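Local structure of MdcA (Pseudomonas aeruginosa, 5VIT) at residues A[461-465]-A[466-470]; A[486-490]-A[491-495]. The protein is the alpha subunit of malonate decarboxylase and probably acts as the acyl carrier protein transferase that exchanges the acetyl group on the carrier protein for malonyl. All blocks are in the same frame, centred on the assembly; numbering follows the deposited sequence.

Contact 1. Residues A[461-465]-A[466-470]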
loop_
_atom_site.group_PDB
_atom_site.type_symbol
_atom_site.label_atom_id
_atom_site.label_comp_id
_atom_site.label_asym_id
_atom_site.label_seq_id
_atom_site.Cartn_x
_atom_site.Cartn_y
_atom_site.Cartn_z
ATOM N N HIS A 461 6.183 -10.254 4.017
ATOM C CA HIS A 461 5.127 -9.244 4.103
ATOM C C HIS A 461 5.029 -8.701 5.507
ATOM O O HIS A 461 4.885 -9.468 6.465
ATOM C CB HIS A 461 3.744 -9.810 3.736
ATOM C CG HIS A 461 3.606 -10.273 2.318
ATOM N ND1 HIS A 461 4.104 -11.484 1.881
ATOM C CD2 HIS A 461 2.979 -9.716 1.252
ATOM C CE1 HIS A 461 3.814 -11.640 0.602
ATOM N NE2 HIS A 461 3.131 -10.583 0.196
ATOM N N VAL A 462 5.075 -7.381 5.641
ATOM C CA VAL A 462 4.692 -6.776 6.904
ATOM C C VAL A 462 3.338 -6.127 6.701
ATOM O O VAL A 462 3.162 -5.294 5.805
ATOM C CB VAL A 462 5.713 -5.754 7.411
ATOM C CG1 VAL A 462 5.111 -4.925 8.566
ATOM C CG2 VAL A 462 6.956 -6.470 7.882
ATOM N N LEU A 463 2.376 -6.549 7.509
ATOM C CA LEU A 463 1.016 -6.073 7.372
ATOM C C LEU A 463 0.628 -5.364 8.648
ATOM O O LEU A 463 0.740 -5.912 9.749
ATOM C CB LEU A 463 0.060 -7.225 7.064
ATOM C CG LEU A 463 -1.446 -7.025 7.287
ATOM C CD1 LEU A 463 -1.993 -5.734 6.678
ATOM C CD2 LEU A 463 -2.220 -8.246 6.760
ATOM N N THR A 464 0.136 -4.146 8.464
ATOM C CA THR A 464 -0.120 -3.202 9.535
ATOM C C THR A 464 -1.475 -2.510 9.257
ATOM O O THR A 464 -1.955 -2.591 8.143
ATOM C CB THR A 464 1.083 -2.228 9.579
ATOM O OG1 THR A 464 2.026 -2.611 10.603
ATOM C CG2 THR A 464 0.677 -0.868 9.698
ATOM N N GLU A 465 -2.104 -1.839 10.224
ATOM C CA GLU A 465 -3.314 -1.063 9.900
ATOM C C GLU A 465 -3.057 0.042 8.843
ATOM O O GLU A 465 -3.999 0.534 8.224
ATOM C CB GLU A 465 -3.930 -0.442 11.173
ATOM C CG GLU A 465 -3.319 0.875 11.670
ATOM C CD GLU A 465 -2.069 0.704 12.531
ATOM O OE1 GLU A 465 -1.519 -0.413 12.597
ATOM O OE2 GLU A 465 -1.630 1.693 13.154
ATOM N N GLU A 466 -1.793 0.418 8.641
ATOM C CA GLU A 466 -1.378 1.382 7.618
ATOM C C GLU A 466 -1.311 0.806 6.209
ATOM O O GLU A 466 -1.571 1.505 5.224
ATOM C CB GLU A 466 -0.006 1.948 7.967
ATOM C CG GLU A 466 0.039 2.656 9.302
ATOM C CD GLU A 466 -0.430 4.087 9.190
ATOM O OE1 GLU A 466 0.004 4.784 8.252
ATOM O OE2 GLU A 466 -1.230 4.520 10.037
ATOM N N GLY A 467 -0.938 -0.467 6.107
ATOM C CA GLY A 467 -0.757 -1.079 4.811
ATOM C C GLY A 467 0.168 -2.276 4.822
ATOM O O GLY A 467 0.573 -2.775 5.875
ATOM N N ILE A 468 0.495 -2.739 3.625
ATOM C CA ILE A 468 1.351 -3.895 3.453
ATOM C C ILE A 468 2.687 -3.439 2.887
ATOM O O ILE A 468 2.723 -2.722 1.906
ATOM C CB ILE A 468 0.720 -4.946 2.508
ATOM C CG1 ILE A 468 -0.634 -5.410 3.051
ATOM C CG2 ILE A 468 1.678 -6.132 2.318
ATOM C CD1 ILE A 468 -1.493 -6.274 2.067
ATOM N N ALA A 469 3.783 -3.846 3.516
ATOM C CA ALA A 469 5.092 -3.717 2.899
ATOM C C ALA A 469 5.462 -5.060 2.299
ATOM O O ALA A 469 5.527 -6.059 3.025
ATOM C CB ALA A 469 6.140 -3.272 3.911
ATOM N N TYR A 470 5.689 -5.087 0.981
ATOM C CA TYR A 470 6.037 -6.330 0.266
ATOM C C TYR A 470 7.545 -6.581 0.276
ATOM O O TYR A 470 8.225 -6.422 -0.746
ATOM C CB TYR A 470 5.532 -6.282 -1.182
ATOM C CG TYR A 470 4.021 -6.300 -1.312
ATOM C CD1 TYR A 470 3.298 -5.116 -1.417
ATOM C CD2 TYR A 470 3.317 -7.504 -1.322
ATOM C CE1 TYR A 470 1.917 -5.129 -1.535
ATOM C CE2 TYR A 470 1.926 -7.524 -1.435
ATOM C CZ TYR A 470 1.234 -6.335 -1.549
ATOM O OH TYR A 470 -0.147 -6.334 -1.667
#
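V462 and A469 form a hydrogen-bonded pair of a tight antiparallel beta hairpin, strand 461-464 turning straight back into strand 467-469. V462 N donates to A469 O at 3.0 Å, and A469 N returns the bond to V462 O. Nearer the turn, T464 N also bonds to G467 O. I468 is the side chain to follow. I468 CB sits 4.1 Å from V462 O. CG2, anti to the backbone N, lies over the centre of the Y470 ring, 3.8 Å above its plane, and also meets the edge of the H461 imidazole, 4.0 Å from CD2. The other branch, CG1, packs against L463 CD1 at 3.9 Å, on the sheet face that helix 235-250 covers. Beyond it, I468 CD1 ends 4.0 Å from Y470 OH, which is hydrogen-bonded to G247 O. At the turn E465 and E466 bring their carboxylates near each other, but each has its own partner: T423 for E465, and R86 of the MdcC chain, in a salt bridge, for E466. At the opposite end the H461 and Y470 rings meet rim to rim, planes at 72°, with CD2 of H461 3.4 Å from CD2 of Y470.

Contact 2. Residues A[486-490]-A[491-495]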
loop_
_atom_site.group_PDB
_atom_site.type_symbol
_atom_site.label_atom_id
_atom_site.label_comp_id
_atom_site.label_asym_id
_atom_site.label_seq_id
_atom_site.Cartn_x
_atom_site.Cartn_y
_atom_site.Cartn_z
ATOM N N ALA A 486 7.736 2.795 5.920
ATOM C CA ALA A 486 6.526 3.288 5.235
ATOM C C ALA A 486 5.209 2.754 5.807
ATOM O O ALA A 486 4.170 3.363 5.618
ATOM C CB ALA A 486 6.584 2.964 3.754
ATOM N N VAL A 487 5.224 1.623 6.501
ATOM C CA VAL A 487 3.966 1.135 7.057
ATOM C C VAL A 487 3.998 1.076 8.575
ATOM O O VAL A 487 3.115 0.509 9.178
ATOM C CB VAL A 487 3.584 -0.264 6.515
ATOM C CG1 VAL A 487 3.533 -0.230 5.003
ATOM C CG2 VAL A 487 4.554 -1.321 7.002
ATOM N N ALA A 488 4.998 1.699 9.188
ATOM C CA ALA A 488 5.187 1.599 10.632
ATOM C C ALA A 488 4.477 2.713 11.398
ATOM O O ALA A 488 4.599 2.800 12.630
ATOM C CB ALA A 488 6.681 1.594 10.963
ATOM N N GLY A 489 3.727 3.547 10.687
ATOM C CA GLY A 489 2.955 4.619 11.298
ATOM C C GLY A 489 3.781 5.704 11.987
ATOM O O GLY A 489 4.777 6.180 11.450
ATOM N N ILE A 490 3.361 6.098 13.185
ATOM C CA ILE A 490 4.053 7.139 13.927
ATOM C C ILE A 490 4.859 6.542 15.084
ATOM O O ILE A 490 5.152 7.222 16.068
ATOM C CB ILE A 490 3.062 8.195 14.451
ATOM C CG1 ILE A 490 2.074 7.558 15.424
ATOM C CG2 ILE A 490 2.320 8.864 13.270
ATOM C CD1 ILE A 490 1.054 8.531 15.968
ATOM N N SER A 491 5.202 5.261 14.947
ATOM C CA SER A 491 6.190 4.589 15.790
ATOM C C SER A 491 7.567 5.200 15.537
ATOM O O SER A 491 7.761 5.857 14.509
ATOM C CB SER A 491 6.230 3.079 15.478
ATOM O OG SER A 491 6.698 2.880 14.153
ATOM N N PRO A 492 8.533 4.974 16.446
ATOM C CA PRO A 492 9.864 5.536 16.168
ATOM C C PRO A 492 10.419 5.108 14.797
ATOM O O PRO A 492 11.036 5.916 14.124
ATOM C CB PRO A 492 10.728 4.980 17.311
ATOM C CG PRO A 492 9.740 4.669 18.428
ATOM C CD PRO A 492 8.470 4.278 17.752
ATOM N N ILE A 493 10.201 3.862 14.396
ATOM C CA ILE A 493 10.551 3.409 13.051
ATOM C C ILE A 493 9.733 4.150 11.948
ATOM O O ILE A 493 10.278 4.629 10.935
ATOM C CB ILE A 493 10.363 1.868 12.958
ATOM C CG1 ILE A 493 11.378 1.165 13.877
ATOM C CG2 ILE A 493 10.448 1.366 11.513
ATOM C CD1 ILE A 493 12.843 1.546 13.595
ATOM N N GLY A 494 8.430 4.288 12.163
ATOM C CA GLY A 494 7.593 4.983 11.200
ATOM C C GLY A 494 7.929 6.450 11.028
ATOM O O GLY A 494 7.731 7.009 9.941
ATOM N N LEU A 495 8.449 7.083 12.086
ATOM C CA LEU A 495 8.795 8.506 12.010
ATOM C C LEU A 495 10.033 8.745 11.120
ATOM O O LEU A 495 10.303 9.877 10.724
ATOM C CB LEU A 495 9.007 9.089 13.412
ATOM C CG LEU A 495 7.744 9.144 14.291
ATOM C CD1 LEU A 495 8.075 9.646 15.678
ATOM C CD2 LEU A 495 6.649 10.021 13.649
#
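One carbonyl takes two bonds from a single residue: A488 O receives the hydroxyl of S491, OG lying 2.6 Å away, and also the backbone N of S491 in a weak bond of 3.4 Å. The hydroxyl comes in from above the carbonyl plane, 36° out of it. With chi1 at 65°, OG stands between the backbone N and the carbonyl carbon of S491, where it can give its proton to A488 O and still accept from G494 N at 3.0 Å. That short relay fixes the rotation of the serine. A488 CB sits against both ends of the accepting bond and touches CG2 of I493 at 3.8 Å. G494 comes closest to the backbone of G489: its CA is 3.1 Å from G489 O in a CA-H...O contact. On the other flank L495 lays CG and both methyls by I490 O, and CD2 is 4.1 Å from I490 CB. F432 packs on A488, S491 and I493, while R61 of the MdcC chain hydrogen-bonds to G494 O. The arrangement is a type II' beta turn, A488 to S491 with G489 at its second position, running directly into an ST motif at S491.

Overall arrangement
Contact 1 is a sheet element: residues 461-470 make a hairpin in the mixed sheet, between strand 416-420 and strand 511-512, held by paired backbone bonds and by apolar and aromatic side chains. Contact 2, 486-495, is a loop beyond helix 477-486, where a serine hydroxyl bridges backbone groups in place of paired strand bonds. Both are largely buried, though L495 is exposed. Their centres lie about 11 Å apart, and V487 joins them, its CG1 packing on the backbone of I468 and A469. F432 packs on both contacts. Both also touch MdcC, by a salt bridge at the hairpin turn and by a hydrogen bond to a backbone carbonyl in the loop.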